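Cysteine protease S273R (African swine fever virus pig/Kenya/KEN-50/1950, PDB 6LJ9) is a cysteine protease that probably matures the pp220 and pp62 polyproteins into core-shell proteins and probably dampens host pyroptosis and cGAS-STING signalling. Local coordinates at the interface of chains A and B. Numbering follows the deposited sequence. Chains: chain A/B, Cysteine protease S273R.

Contact 1: the interface of chains A and B. Residues chain A 133, 151, 178; chain B 246.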
# COMPACT_ATOMS: atom_id res chain seq x y z
N TYR A 133 -13.66 -6.83 -3.88
CA TYR A 133 -12.43 -6.53 -4.62
C TYR A 133 -12.61 -5.30 -5.51
O TYR A 133 -11.69 -4.47 -5.62
CB TYR A 133 -12.02 -7.74 -5.46
CG TYR A 133 -10.70 -7.59 -6.17
CD1 TYR A 133 -9.51 -7.90 -5.54
CD2 TYR A 133 -10.64 -7.14 -7.48
CE1 TYR A 133 -8.30 -7.77 -6.18
CE2 TYR A 133 -9.44 -7.00 -8.14
CZ TYR A 133 -8.27 -7.32 -7.48
OH TYR A 133 -7.06 -7.19 -8.13
N ASN A 151 -8.16 -5.64 -1.44
CA ASN A 151 -7.52 -6.88 -1.86
C ASN A 151 -7.25 -7.82 -0.69
O ASN A 151 -6.60 -8.85 -0.87
CB ASN A 151 -6.22 -6.59 -2.61
CG ASN A 151 -5.30 -5.64 -1.86
OD1 ASN A 151 -5.39 -5.50 -0.64
ND2 ASN A 151 -4.40 -5.00 -2.59
N GLY A 178 -1.37 -9.60 -5.30
CA GLY A 178 -0.40 -10.25 -6.16
C GLY A 178 -0.96 -11.15 -7.24
O GLY A 178 -1.99 -10.85 -7.84
N ASN B 246 -2.60 -3.35 -9.53
CA ASN B 246 -3.09 -4.72 -9.46
C ASN B 246 -3.84 -5.15 -10.73
O ASN B 246 -4.81 -5.90 -10.65
CB ASN B 246 -3.97 -4.93 -8.23
CG ASN B 246 -3.16 -5.08 -6.95
OD1 ASN B 246 -2.67 -6.17 -6.64
ND2 ASN B 246 -3.00 -3.99 -6.22

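Contact 2: the interface of chains A and B. Residues chain A 179, 213; chain B 175, 180, 182, 184, 243, 248-249.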
# COMPACT_ATOMS: atom_id res chain seq x y z
N ASP A 179 -0.27 -12.26 -7.50
CA ASP A 179 -0.54 -13.10 -8.66
C ASP A 179 -1.33 -14.36 -8.35
O ASP A 179 -2.03 -14.87 -9.23
CB ASP A 179 0.77 -13.50 -9.34
CG ASP A 179 1.33 -12.41 -10.22
OD1 ASP A 179 0.53 -11.61 -10.74
OD2 ASP A 179 2.56 -12.36 -10.40
N HIS A 213 -6.74 -16.09 -12.16
CA HIS A 213 -6.44 -17.38 -12.76
C HIS A 213 -6.21 -18.46 -11.71
O HIS A 213 -6.65 -19.60 -11.88
CB HIS A 213 -5.22 -17.25 -13.68
CG HIS A 213 -4.01 -16.69 -13.00
ND1 HIS A 213 -3.07 -17.48 -12.37
CD2 HIS A 213 -3.58 -15.41 -12.86
CE1 HIS A 213 -2.12 -16.71 -11.87
NE2 HIS A 213 -2.40 -15.45 -12.16
N ASP B 175 6.85 -8.72 -8.75
CA ASP B 175 5.69 -8.68 -7.87
C ASP B 175 5.91 -9.67 -6.73
O ASP B 175 5.91 -10.88 -6.95
CB ASP B 175 4.42 -8.99 -8.65
CG ASP B 175 3.16 -8.74 -7.84
OD1 ASP B 175 3.26 -8.31 -6.67
OD2 ASP B 175 2.06 -8.96 -8.39
N CYS B 180 2.38 -16.37 -5.24
CA CYS B 180 3.35 -16.74 -6.26
C CYS B 180 4.02 -15.46 -6.75
O CYS B 180 3.39 -14.66 -7.46
CB CYS B 180 2.69 -17.49 -7.41
SG CYS B 180 3.68 -17.53 -8.92
N SER B 182 6.47 -13.19 -9.03
CA SER B 182 6.75 -13.24 -10.45
C SER B 182 7.77 -12.17 -10.82
O SER B 182 7.70 -11.04 -10.34
CB SER B 182 5.47 -13.05 -11.28
OG SER B 182 4.83 -11.83 -10.95
N GLU B 184 8.84 -10.24 -14.11
CA GLU B 184 8.14 -9.98 -15.36
C GLU B 184 8.97 -9.10 -16.27
O GLU B 184 9.58 -8.12 -15.83
CB GLU B 184 6.78 -9.33 -15.08
CG GLU B 184 5.96 -10.07 -14.04
CD GLU B 184 4.79 -9.25 -13.54
OE1 GLU B 184 4.46 -8.23 -14.17
OE2 GLU B 184 4.20 -9.63 -12.50
N ARG B 243 0.47 -2.77 -13.11
CA ARG B 243 0.78 -3.83 -12.15
C ARG B 243 0.74 -3.30 -10.72
O ARG B 243 0.34 -4.02 -9.80
CB ARG B 243 2.15 -4.43 -12.45
CG ARG B 243 2.28 -5.06 -13.83
CD ARG B 243 1.54 -6.38 -13.93
NE ARG B 243 2.14 -7.42 -13.09
CZ ARG B 243 1.62 -7.85 -11.95
NH1 ARG B 243 0.47 -7.34 -11.51
NH2 ARG B 243 2.23 -8.79 -11.24
N SER B 248 -3.50 -7.62 -13.57
CA SER B 248 -2.71 -8.83 -13.76
C SER B 248 -1.92 -8.77 -15.07
O SER B 248 -2.34 -8.14 -16.04
CB SER B 248 -3.61 -10.07 -13.74
OG SER B 248 -2.86 -11.25 -13.95
N TYR B 249 -0.77 -9.44 -15.08
CA TYR B 249 0.04 -9.52 -16.29
C TYR B 249 -0.68 -10.29 -17.40
O TYR B 249 -0.35 -10.10 -18.58
CB TYR B 249 1.39 -10.17 -15.99
CG TYR B 249 1.31 -11.55 -15.36
CD1 TYR B 249 0.92 -12.66 -16.10
CD2 TYR B 249 1.65 -11.74 -14.03
CE1 TYR B 249 0.86 -13.92 -15.53
CE2 TYR B 249 1.59 -12.99 -13.45
CZ TYR B 249 1.19 -14.08 -14.20
OH TYR B 249 1.13 -15.32 -13.63

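Contact 1: the interface of chains A and B
B:Asn246 projects from a loop just beyond the helix 232-244 of its chain and is met on three sides by A:Tyr133, A:Asn151 and A:Gly178, in a small patch of long contacts that hides about 101 Å² of protein surface. The phenol of A:Tyr133 supplies a van der Waals contact. This side chain, on the helix 129-134, is swung out with CG anti to the backbone N (chi1 -175°), which carries the hydroxyl end of the ring toward the other chain. Its OH comes to 3.8 Å from CB of B:Asn246, touching the base of that side chain rather than its amide. The ring and the B:Asn246 amide stand nearly perpendicular, their planes 84° apart, so the two flat groups do not stack.

The polar groups face one another at longer range. The phenol OH of A:Tyr133 lies 3.6 Å from the backbone O of B:Asn246, too far for a direct hydrogen bond. On the amide, the two ends point to different neighbours. Its carbonyl oxygen OD1 is 3.9 Å from the backbone N of A:Gly178, while its ND2 is 4.0 Å from ND2 of A:Asn151. The two side chains cross at about a right angle, their amide planes steeply inclined, and meet through their nitrogens, a pairing of like donors that gives no direct bond.

Backbone shape sets the stage on both chains. B:Asn246 has positive phi and psi, the left-handed helical conformation, which asparagine adopts more readily than most residues, and A:Gly178 also has positive phi, in the loop between strands 169-175 and 181-186. With such light contacts the patch probably adds little binding strength by itself. It joins two copies of the protease in the crystal, and the structure alone does not show whether this pairing forms in solution or in the virion.

Contact 2: the interface of chains A and B
A:Asp179 reaches from a loop of one protease into a polar recess on the Ulp1-like (peptidase C63) catalytic domain of the other, lined by B:Ser182, B:Arg243 and B:Tyr249. A:Asp179 is poorly ordered, so its contacts are approximate, and the very close approach of OD2 to the B:Ser182 hydroxyl is doubtful. The carboxylate oxygen OD1 forms a salt bridge with the guanidinium NH2 of B:Arg243, at 3.3 Å. The two side chains cross at about a right angle, with carboxylate and guanidinium planes inclined by 30°. OD2 lies at the edge of the B:Tyr249 ring, in its plane, 3.3 Å from CE2, and the ring stands steeply against the carboxylate. Beside them, the imidazole NE2 of A:His213 is 3.8 Å from the phenol OH of B:Tyr249, a looser contact.

Behind this shell, B:Glu184 holds the arginine side-on. NE of B:Arg243 gives OE1 a nearly straight bond of 2.7 Å (167° at H), while NH2 bonds to OE2; each oxygen accepts through its syn lone pair, close to the guanidinium plane. OE2 also accepts from OG of B:Ser182 at 2.8 Å, through its anti lone pair. B:Asp175 takes a further bond from NH2 on OD2, at 2.9 Å and tilted from the guanidinium plane; NH2 thus forms salt bridges with both carboxylates. Bends at chi2 and chi3 fold the arginine back from the helix 232-244 toward these acids, which probably temper the charge offered to A:Asp179.

Contact 1 and contact 2 are neighbouring parts of one interface, their C-alpha centres about 10 Å apart. The chain A loop between strands 169-175 and 181-186 serves both, with A:Gly178 in contact 1 and the adjoining A:Asp179 in contact 2. On chain B, B:Asn246 of contact 1 lies between B:Arg243, near the end of helix 232-244, and B:Ser248 and B:Tyr249, all of contact 2. The centre of contact 2 is about 14 Å from B:Asn187 and 20 Å from B:His168, whereas the centre of contact 1 is about 28 Å from A:His168, in the other chain. The pairing is not an exact two-fold and may reflect crystal packing.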